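Local coordinates for conserved membrane protein (Chlamydia abortus, PDB 6GZU), which acts as a secreted chlamydial effector of the CE clan that combines deubiquitinating and acetyltransferase activities and induces Golgi fragmentation in the host cell, at residues 53-58 against 101-106; 42-47 against 84-89; 148-153 against 190-195. All blocks are in the same frame, centred on the assembly; numbering follows the deposited sequence.

Interaction 1. Residues 53-58 against 101-106; sequences RAVLKD and YAYPLW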
loop_
_atom_site.group_PDB
_atom_site.type_symbol
_atom_site.label_atom_id
_atom_site.label_comp_id
_atom_site.label_asym_id
_atom_site.label_seq_id
_atom_site.Cartn_x
_atom_site.Cartn_y
_atom_site.Cartn_z
ATOM N N ARG A 53 -11.024 5.239 2.593
ATOM C CA ARG A 53 -11.965 4.328 3.289
ATOM C C ARG A 53 -11.238 3.055 3.728
ATOM O O ARG A 53 -11.457 2.556 4.853
ATOM C CB ARG A 53 -13.185 4.022 2.399
ATOM C CG ARG A 53 -14.223 3.068 2.962
ATOM C CD ARG A 53 -14.967 3.643 4.124
ATOM N NE ARG A 53 -15.697 4.864 3.765
ATOM C CZ ARG A 53 -16.949 4.907 3.296
ATOM N NH1 ARG A 53 -17.651 3.781 3.101
ATOM N NH2 ARG A 53 -17.501 6.092 3.019
ATOM N N ALA A 54 -10.340 2.523 2.897
ATOM C CA ALA A 54 -9.604 1.319 3.261
ATOM C C ALA A 54 -8.715 1.528 4.482
ATOM O O ALA A 54 -8.691 0.706 5.440
ATOM C CB ALA A 54 -8.780 0.791 2.066
ATOM N N VAL A 55 -7.988 2.636 4.493
ATOM C CA VAL A 55 -7.145 2.971 5.630
ATOM C C VAL A 55 -7.969 3.148 6.896
ATOM O O VAL A 55 -7.611 2.603 7.963
ATOM C CB VAL A 55 -6.362 4.279 5.316
ATOM C CG1 VAL A 55 -5.675 4.800 6.577
ATOM C CG2 VAL A 55 -5.336 4.051 4.191
ATOM N N LEU A 56 -9.041 3.935 6.822
ATOM C CA LEU A 56 -9.873 4.140 8.006
ATOM C C LEU A 56 -10.461 2.845 8.525
ATOM O O LEU A 56 -10.437 2.595 9.740
ATOM C CB LEU A 56 -10.994 5.137 7.733
ATOM C CG LEU A 56 -10.518 6.536 7.373
ATOM C CD1 LEU A 56 -11.676 7.447 6.881
ATOM C CD2 LEU A 56 -9.876 7.158 8.613
ATOM N N LYS A 57 -10.926 1.970 7.639
ATOM C CA LYS A 57 -11.470 0.680 8.116
ATOM C C LYS A 57 -10.359 -0.162 8.741
ATOM O O LYS A 57 -10.566 -0.805 9.778
ATOM C CB LYS A 57 -12.147 -0.112 6.986
ATOM C CG LYS A 57 -13.525 0.456 6.568
ATOM C CD LYS A 57 -14.074 -0.256 5.324
ATOM C CE LYS A 57 -14.333 -1.743 5.617
ATOM N NZ LYS A 57 -15.262 -1.939 6.788
ATOM N N ASP A 58 -9.159 -0.158 8.156
ATOM C CA ASP A 58 -8.097 -1.017 8.720
ATOM C C ASP A 58 -7.609 -0.535 10.085
ATOM O O ASP A 58 -7.153 -1.332 10.896
ATOM C CB ASP A 58 -6.923 -1.148 7.732
ATOM C CG ASP A 58 -7.259 -2.005 6.564
ATOM O OD1 ASP A 58 -8.088 -2.916 6.742
ATOM O OD2 ASP A 58 -6.692 -1.824 5.489
ATOM N N TYR A 101 1.359 0.571 7.508
ATOM C CA TYR A 101 0.278 0.030 6.684
ATOM C C TYR A 101 0.587 0.377 5.244
ATOM O O TYR A 101 0.646 1.549 4.896
ATOM C CB TYR A 101 -1.060 0.665 7.104
ATOM C CG TYR A 101 -1.525 0.244 8.488
ATOM C CD1 TYR A 101 -0.825 0.628 9.629
ATOM C CD2 TYR A 101 -2.716 -0.496 8.656
ATOM C CE1 TYR A 101 -1.267 0.209 10.905
ATOM C CE2 TYR A 101 -3.180 -0.885 9.915
ATOM C CZ TYR A 101 -2.436 -0.537 11.028
ATOM O OH TYR A 101 -2.850 -0.941 12.288
ATOM N N ALA A 102 0.779 -0.625 4.388
ATOM C CA ALA A 102 1.211 -0.351 3.027
ATOM C C ALA A 102 0.216 -0.853 1.984
ATOM O O ALA A 102 -0.041 -2.073 1.938
ATOM C CB ALA A 102 2.600 -0.917 2.770
ATOM N N TYR A 103 -0.300 0.039 1.133
ATOM C CA TYR A 103 -1.399 -0.268 0.236
ATOM C C TYR A 103 -1.011 -0.121 -1.208
ATOM O O TYR A 103 -0.740 0.987 -1.696
ATOM C CB TYR A 103 -2.530 0.768 0.453
ATOM C CG TYR A 103 -3.166 0.684 1.815
ATOM C CD1 TYR A 103 -2.575 1.306 2.931
ATOM C CD2 TYR A 103 -4.311 -0.088 2.002
ATOM C CE1 TYR A 103 -3.163 1.174 4.198
ATOM C CE2 TYR A 103 -4.897 -0.250 3.259
ATOM C CZ TYR A 103 -4.309 0.355 4.350
ATOM O OH TYR A 103 -4.917 0.190 5.580
ATOM N N PRO A 104 -1.057 -1.227 -1.944
ATOM C CA PRO A 104 -0.927 -1.124 -3.418
ATOM C C PRO A 104 -2.133 -0.362 -3.947
ATOM O O PRO A 104 -3.290 -0.638 -3.558
ATOM C CB PRO A 104 -0.969 -2.600 -3.874
ATOM C CG PRO A 104 -0.483 -3.371 -2.623
ATOM C CD PRO A 104 -1.072 -2.623 -1.461
ATOM N N LEU A 105 -1.890 0.600 -4.832
ATOM C CA LEU A 105 -2.933 1.476 -5.330
ATOM C C LEU A 105 -2.883 1.428 -6.858
ATOM O O LEU A 105 -1.842 1.754 -7.441
ATOM C CB LEU A 105 -2.764 2.904 -4.758
ATOM C CG LEU A 105 -3.938 3.878 -4.915
ATOM C CD1 LEU A 105 -3.911 5.043 -3.971
ATOM C CD2 LEU A 105 -3.796 4.487 -6.327
ATOM N N TRP A 106 -4.010 1.063 -7.464
ATOM C CA TRP A 106 -4.176 0.849 -8.905
ATOM C C TRP A 106 -4.796 2.094 -9.520
ATOM O O TRP A 106 -5.701 2.684 -8.949
ATOM C CB TRP A 106 -5.133 -0.316 -9.113
ATOM C CG TRP A 106 -5.246 -0.754 -10.518
ATOM C CD1 TRP A 106 -4.521 -1.747 -11.120
ATOM C CD2 TRP A 106 -6.168 -0.265 -11.522
ATOM N NE1 TRP A 106 -4.912 -1.892 -12.440
ATOM C CE2 TRP A 106 -5.919 -1.001 -12.710
ATOM C CE3 TRP A 106 -7.167 0.724 -11.537
ATOM C CZ2 TRP A 106 -6.630 -0.779 -13.884
ATOM C CZ3 TRP A 106 -7.870 0.955 -12.730
ATOM C CH2 TRP A 106 -7.603 0.202 -13.871
HETATM O O HOH W 1 -5.190 -2.021 12.580
#
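Tyr101, on the strand, meets Asp58 of helix 51-58 through a water: its OH gives a hydrogen bond to water 1, in the ring plane, and that water donates to the backbone O of Asp58 over 2.7 Å. The helix runs at 150° to the strand, so its C-terminal end faces the start of the 101-106 segment. Two residues on, Tyr103 reaches the same aspartate directly. Its CG stands anti to the carbonyl carbon (chi1 -66°). OH and the carboxylate meet tip to tip, Tyr103 OH donating to the anti lone pair of Asp58 OD2 at 2.7 Å. Carboxylate and ring are nearly coplanar, 15° apart. Val55 covers one face of this ring, its CG2 lying 4.0 Å from the ring centroid and 3.6 Å from Tyr103 CE1, a CH-pi contact. Ala54 CB adds a looser touch on Tyr103 CE2. The other carboxylate oxygen, Asp58 OD1, is bonded to NE2 of His80, a zinc ligand, making Asp58 a second-shell residue of the metal site. A buried carboxylate held by phenol and imidazole would be expected to stay ionised and to make the zinc-bound histidine more electron-rich.

Interaction 2. Residues 42-47 against 84-89; sequences LYTPST and YQDYPH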
loop_
_atom_site.group_PDB
_atom_site.type_symbol
_atom_site.label_atom_id
_atom_site.label_comp_id
_atom_site.label_asym_id
_atom_site.label_seq_id
_atom_site.Cartn_x
_atom_site.Cartn_y
_atom_site.Cartn_z
ATOM N N LEU A 42 -5.907 -8.997 0.250
ATOM C CA LEU A 42 -5.270 -9.760 -0.833
ATOM C C LEU A 42 -6.208 -9.896 -2.028
ATOM O O LEU A 42 -5.811 -10.419 -3.083
ATOM C CB LEU A 42 -4.866 -11.156 -0.355
ATOM C CG LEU A 42 -4.032 -11.237 0.924
ATOM C CD1 LEU A 42 -3.608 -12.684 1.202
ATOM C CD2 LEU A 42 -2.791 -10.329 0.856
ATOM N N TYR A 43 -7.441 -9.417 -1.882
ATOM C CA TYR A 43 -8.480 -9.608 -2.893
ATOM C C TYR A 43 -8.801 -8.344 -3.725
ATOM O O TYR A 43 -9.037 -8.432 -4.941
ATOM C CB TYR A 43 -9.743 -10.109 -2.203
ATOM C CG TYR A 43 -10.854 -10.489 -3.122
ATOM C CD1 TYR A 43 -10.735 -11.586 -3.956
ATOM C CD2 TYR A 43 -12.045 -9.781 -3.126
ATOM C CE1 TYR A 43 -11.775 -11.962 -4.799
ATOM C CE2 TYR A 43 -13.087 -10.141 -3.970
ATOM C CZ TYR A 43 -12.940 -11.231 -4.802
ATOM O OH TYR A 43 -13.976 -11.591 -5.636
ATOM N N THR A 44 -8.823 -7.172 -3.082
ATOM C CA THR A 44 -9.205 -5.917 -3.745
ATOM C C THR A 44 -8.096 -4.882 -3.589
ATOM O O THR A 44 -7.833 -4.413 -2.469
ATOM C CB THR A 44 -10.520 -5.352 -3.131
ATOM O OG1 THR A 44 -11.548 -6.360 -3.181
ATOM C CG2 THR A 44 -10.985 -4.087 -3.868
ATOM N N PRO A 45 -7.445 -4.479 -4.698
ATOM C CA PRO A 45 -6.470 -3.372 -4.581
ATOM C C PRO A 45 -7.204 -2.074 -4.281
ATOM O O PRO A 45 -8.408 -1.981 -4.543
ATOM C CB PRO A 45 -5.882 -3.225 -6.003
ATOM C CG PRO A 45 -6.404 -4.442 -6.767
ATOM C CD PRO A 45 -7.622 -4.952 -6.085
ATOM N N SER A 46 -6.492 -1.086 -3.757
ATOM C CA SER A 46 -7.094 0.242 -3.535
ATOM C C SER A 46 -6.950 1.099 -4.790
ATOM O O SER A 46 -6.176 0.754 -5.704
ATOM C CB SER A 46 -6.371 0.953 -2.392
ATOM O OG SER A 46 -6.456 0.161 -1.186
ATOM N N THR A 47 -7.699 2.201 -4.844
ATOM C CA THR A 47 -7.575 3.197 -5.915
ATOM C C THR A 47 -7.553 4.558 -5.250
ATOM O O THR A 47 -7.760 4.677 -4.036
ATOM C CB THR A 47 -8.799 3.184 -6.864
ATOM O OG1 THR A 47 -9.955 3.684 -6.159
ATOM C CG2 THR A 47 -9.087 1.767 -7.381
ATOM N N TYR A 84 -11.296 -14.889 5.107
ATOM C CA TYR A 84 -10.230 -15.612 4.435
ATOM C C TYR A 84 -10.120 -15.267 2.970
ATOM O O TYR A 84 -9.274 -15.809 2.275
ATOM C CB TYR A 84 -10.449 -17.123 4.618
ATOM C CG TYR A 84 -10.294 -17.526 6.041
ATOM C CD1 TYR A 84 -9.037 -17.817 6.570
ATOM C CD2 TYR A 84 -11.385 -17.606 6.862
ATOM C CE1 TYR A 84 -8.893 -18.178 7.893
ATOM C CE2 TYR A 84 -11.260 -17.988 8.173
ATOM C CZ TYR A 84 -10.025 -18.250 8.688
ATOM O OH TYR A 84 -9.960 -18.593 10.009
ATOM N N GLN A 85 -10.932 -14.323 2.496
ATOM C CA GLN A 85 -10.839 -13.856 1.130
ATOM C C GLN A 85 -9.939 -12.638 1.083
ATOM O O GLN A 85 -8.980 -12.593 0.317
ATOM C CB GLN A 85 -12.210 -13.495 0.619
ATOM C CG GLN A 85 -12.215 -12.978 -0.799
ATOM C CD GLN A 85 -13.625 -12.800 -1.280
ATOM O OE1 GLN A 85 -14.358 -11.937 -0.772
ATOM N NE2 GLN A 85 -14.041 -13.639 -2.235
ATOM N N ASP A 86 -10.229 -11.643 1.919
ATOM C CA ASP A 86 -9.363 -10.464 2.002
ATOM C C ASP A 86 -8.190 -10.629 2.965
ATOM O O ASP A 86 -7.095 -10.139 2.700
ATOM C CB ASP A 86 -10.154 -9.249 2.471
ATOM C CG ASP A 86 -11.268 -8.884 1.536
ATOM O OD1 ASP A 86 -10.973 -8.242 0.505
ATOM O OD2 ASP A 86 -12.440 -9.171 1.870
ATOM N N TYR A 87 -8.435 -11.264 4.109
ATOM C CA TYR A 87 -7.444 -11.283 5.196
ATOM C C TYR A 87 -7.136 -12.658 5.758
ATOM O O TYR A 87 -7.148 -12.826 6.968
ATOM C CB TYR A 87 -7.867 -10.347 6.360
ATOM C CG TYR A 87 -8.268 -8.965 5.900
ATOM C CD1 TYR A 87 -7.320 -8.064 5.446
ATOM C CD2 TYR A 87 -9.614 -8.551 5.927
ATOM C CE1 TYR A 87 -7.690 -6.795 5.004
ATOM C CE2 TYR A 87 -9.999 -7.278 5.485
ATOM C CZ TYR A 87 -9.026 -6.416 5.031
ATOM O OH TYR A 87 -9.400 -5.185 4.573
ATOM N N PRO A 88 -6.803 -13.634 4.910
ATOM C CA PRO A 88 -6.491 -14.938 5.512
ATOM C C PRO A 88 -5.225 -14.860 6.369
ATOM O O PRO A 88 -5.073 -15.637 7.312
ATOM C CB PRO A 88 -6.245 -15.824 4.290
ATOM C CG PRO A 88 -5.816 -14.837 3.177
ATOM C CD PRO A 88 -6.627 -13.605 3.448
ATOM N N HIS A 89 -4.339 -13.909 6.044
ATOM C CA HIS A 89 -3.065 -13.736 6.741
ATOM C C HIS A 89 -3.245 -13.066 8.115
ATOM O O HIS A 89 -2.282 -12.977 8.886
ATOM C CB HIS A 89 -2.107 -12.922 5.872
ATOM C CG HIS A 89 -2.668 -11.597 5.465
ATOM N ND1 HIS A 89 -3.802 -11.475 4.683
ATOM C CD2 HIS A 89 -2.256 -10.339 5.744
ATOM C CE1 HIS A 89 -4.062 -10.193 4.497
ATOM N NE2 HIS A 89 -3.127 -9.483 5.115
HETATM O O HOH W 2 -12.585 -6.916 -1.033
#
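Tyr43 packs flat against Gln85, and the ring can be followed outward from its root. Tyr43 CB lies 3.5 Å from Asp86 OD1 and close to the backbone O of Gln85. CG stands anti to the backbone N (chi1 -174°), which carries it to Gln85 CG at 3.7 Å, a CH-pi contact over the face; Tyr43 CD1 lies against the same Gln85 CG at 3.8 Å. Further out, Gln85 CD sits above the ring centre, CD2 and CE2 run beneath OE1, and CE1 and CZ beneath NE2, which is 3.7 Å from Tyr43 CZ. At the tip, Tyr43 OH is 4.0 Å from Gln85 NE2, a packing distance. Ring and amide planes differ by 5°, a true stack. The pairing joins two irregular loops, the one leading from strand 37-38 to helix 51-58 and the zinc-bearing one before strand 100-107. A backbone bond ties them at Leu42 N to Asp86 O, 3.0 Å and nearly straight at 169°. Beside it, Leu42 CD1 touches Pro88 CG at 3.7 Å, and Leu42 CD2 lies off-centre over the His89 ring, whose NE2 is bonded to Val39 O. Asp86 OD1 accepts from water 2 and is hydrogen-bonded to Ser41 OG.

Interaction 3. Residues 148-153 against 190-195; sequences VFFDSL and KKVIKT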
loop_
_atom_site.group_PDB
_atom_site.type_symbol
_atom_site.label_atom_id
_atom_site.label_comp_id
_atom_site.label_asym_id
_atom_site.label_seq_id
_atom_site.Cartn_x
_atom_site.Cartn_y
_atom_site.Cartn_z
ATOM N N VAL A 148 3.241 8.297 3.166
ATOM C CA VAL A 148 4.199 8.280 2.077
ATOM C C VAL A 148 3.557 7.746 0.799
ATOM O O VAL A 148 2.921 6.694 0.811
ATOM C CB VAL A 148 5.419 7.379 2.459
ATOM C CG1 VAL A 148 6.420 7.254 1.272
ATOM C CG2 VAL A 148 6.091 7.996 3.698
ATOM N N PHE A 149 3.717 8.482 -0.288
ATOM C CA PHE A 149 3.196 8.043 -1.572
ATOM C C PHE A 149 4.354 7.782 -2.532
ATOM O O PHE A 149 5.194 8.681 -2.798
ATOM C CB PHE A 149 2.307 9.157 -2.161
ATOM C CG PHE A 149 1.838 8.876 -3.557
ATOM C CD1 PHE A 149 0.991 7.809 -3.817
ATOM C CD2 PHE A 149 2.243 9.671 -4.601
ATOM C CE1 PHE A 149 0.537 7.560 -5.104
ATOM C CE2 PHE A 149 1.787 9.429 -5.873
ATOM C CZ PHE A 149 0.960 8.377 -6.130
ATOM N N PHE A 150 4.408 6.554 -3.039
ATOM C CA PHE A 150 5.430 6.167 -4.011
ATOM C C PHE A 150 4.849 5.862 -5.368
ATOM O O PHE A 150 3.976 5.023 -5.496
ATOM C CB PHE A 150 6.189 4.924 -3.498
ATOM C CG PHE A 150 7.202 4.393 -4.470
ATOM C CD1 PHE A 150 6.812 3.518 -5.484
ATOM C CD2 PHE A 150 8.543 4.778 -4.400
ATOM C CE1 PHE A 150 7.744 3.055 -6.407
ATOM C CE2 PHE A 150 9.475 4.298 -5.339
ATOM C CZ PHE A 150 9.070 3.433 -6.308
ATOM N N ASP A 151 5.326 6.583 -6.386
ATOM C CA ASP A 151 4.975 6.366 -7.785
ATOM C C ASP A 151 6.277 6.385 -8.545
ATOM O O ASP A 151 6.947 7.437 -8.615
ATOM C CB ASP A 151 4.084 7.507 -8.251
ATOM C CG ASP A 151 3.751 7.426 -9.725
ATOM O OD1 ASP A 151 4.106 6.422 -10.379
ATOM O OD2 ASP A 151 3.149 8.369 -10.223
ATOM N N SER A 152 6.661 5.238 -9.116
ATOM C CA SER A 152 7.896 5.152 -9.882
ATOM C C SER A 152 7.875 6.027 -11.121
ATOM O O SER A 152 8.947 6.307 -11.683
ATOM C CB SER A 152 8.228 3.698 -10.278
ATOM O OG SER A 152 7.090 2.996 -10.798
ATOM N N LEU A 153 6.692 6.487 -11.551
ATOM C CA LEU A 153 6.614 7.421 -12.672
ATOM C C LEU A 153 6.401 8.876 -12.202
ATOM O O LEU A 153 6.131 9.759 -13.049
ATOM C CB LEU A 153 5.508 6.982 -13.619
ATOM C CG LEU A 153 5.878 5.760 -14.469
ATOM C CD1 LEU A 153 4.736 5.316 -15.368
ATOM C CD2 LEU A 153 7.129 6.023 -15.342
ATOM N N LYS A 190 4.389 12.809 2.129
ATOM C CA LYS A 190 5.650 12.791 1.386
ATOM C C LYS A 190 5.437 12.043 0.051
ATOM O O LYS A 190 5.251 10.828 0.046
ATOM C CB LYS A 190 6.737 12.032 2.193
ATOM C CG LYS A 190 7.085 12.670 3.552
ATOM C CD LYS A 190 8.141 11.857 4.314
ATOM C CE LYS A 190 8.580 12.619 5.563
ATOM N NZ LYS A 190 9.506 11.805 6.451
ATOM N N LYS A 191 5.430 12.769 -1.062
ATOM C CA LYS A 191 5.354 12.144 -2.376
ATOM C C LYS A 191 6.827 12.030 -2.789
ATOM O O LYS A 191 7.427 12.973 -3.331
ATOM C CB LYS A 191 4.536 13.032 -3.322
ATOM C CG LYS A 191 3.049 13.176 -2.811
ATOM C CD LYS A 191 2.206 14.046 -3.765
ATOM C CE LYS A 191 1.793 13.327 -5.067
ATOM N NZ LYS A 191 1.092 14.267 -6.008
ATOM N N VAL A 192 7.420 10.847 -2.569
ATOM C CA VAL A 192 8.878 10.755 -2.470
ATOM C C VAL A 192 9.611 10.753 -3.802
ATOM O O VAL A 192 10.784 11.139 -3.851
ATOM C CB VAL A 192 9.328 9.521 -1.662
ATOM C CG1 VAL A 192 8.923 9.737 -0.184
ATOM C CG2 VAL A 192 8.740 8.230 -2.246
ATOM N N ILE A 193 8.961 10.337 -4.894
ATOM C CA ILE A 193 9.626 10.316 -6.216
ATOM C C ILE A 193 9.292 11.609 -6.964
ATOM O O ILE A 193 8.119 11.858 -7.321
ATOM C CB ILE A 193 9.137 9.099 -7.032
ATOM C CG1 ILE A 193 9.341 7.821 -6.240
ATOM C CG2 ILE A 193 9.812 9.024 -8.404
ATOM C CD1 ILE A 193 10.757 7.683 -5.698
ATOM N N LYS A 194 10.309 12.435 -7.205
ATOM C CA LYS A 194 10.086 13.695 -7.890
ATOM C C LYS A 194 10.410 13.580 -9.360
ATOM O O LYS A 194 9.891 14.351 -10.159
ATOM C CB LYS A 194 10.888 14.834 -7.261
ATOM C CG LYS A 194 10.686 15.035 -5.777
ATOM C CD LYS A 194 9.215 14.907 -5.298
ATOM C CE LYS A 194 8.205 15.914 -5.899
ATOM N NZ LYS A 194 6.896 15.962 -5.087
ATOM N N THR A 195 11.308 12.660 -9.711
ATOM C CA THR A 195 11.752 12.435 -11.089
ATOM C C THR A 195 11.494 10.968 -11.377
ATOM O O THR A 195 11.864 10.111 -10.588
ATOM C CB THR A 195 13.260 12.725 -11.212
ATOM O OG1 THR A 195 13.488 14.121 -10.960
ATOM C CG2 THR A 195 13.771 12.401 -12.613
HETATM O O HOH W 3 6.235 9.273 -5.205
#
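A beta-alpha-beta unit, strand 146-150, helix 159-174 and strand 188-191, closes here on its two parallel strands, within the region assigned to the Ulp1 protease family. Val148 pairs with Lys190 and Phe149 with Lys191. Phe149 N donates to Lys190 O at 2.8 Å, and Val192 N returns a bond to Phe149 O at 3.1 Å, nearly along the C=O axis. Past the Phe149-Lys191 bridge the pairing ends, the CA atoms of Phe150 and Val192 being 5.9 Å apart, and water 3 links the backbones: it donates to Phe149 O and accepts from Asp151 N and Ile193 N.

Side chains alternate across the sheet. Val148 and Lys190 share one face. On the other, the Phe149 ring packs against the Lys191 chain, CD2 to CE 3.7 Å; the bend at chi3 (76°) places CE there, while NZ pairs with Asp163 of the connecting helix. Phe150 CE2 touches Ile193 CD1 at 3.6 Å, and Ile193 CB comes within 3.2 Å of Asp151 O.

Asp151 OD1 takes the backbone N of Leu153 from above the carboxylate plane, an Asx turn, and also bonds His134 NE2. Asp151, His134 and Cys204 fit a Cys-His-Asp triad, unconfirmed here but consistent with a CE-clan enzyme. Bonds from Leu153 N to OD1 and from Phe156 N to OD2 would then fix how the carboxylate faces the histidine.

Interactions 1 and 3 both reach the mixed five-stranded sheet, 1 through the inner strand 100-107 and 3 through strands 146-150 and 188-191; their centres lie about 17 Å apart. Interaction 2 neighbours interaction 1, with centres about 10 Å apart, and the two touch directly: Ser46 O is 2.8 Å from Trp106 N, a probable hydrogen bond. Along the chain their segments alternate, 42-47, 53-58, 84-89, 101-106, whereas interaction 3 follows both. Interactions 2 and 3 lie on opposite sides of the chain's centre, their centres about 24 Å apart. The zinc site is thus tied to one flank of the sheet, while the likely catalytic aspartate belongs to the other.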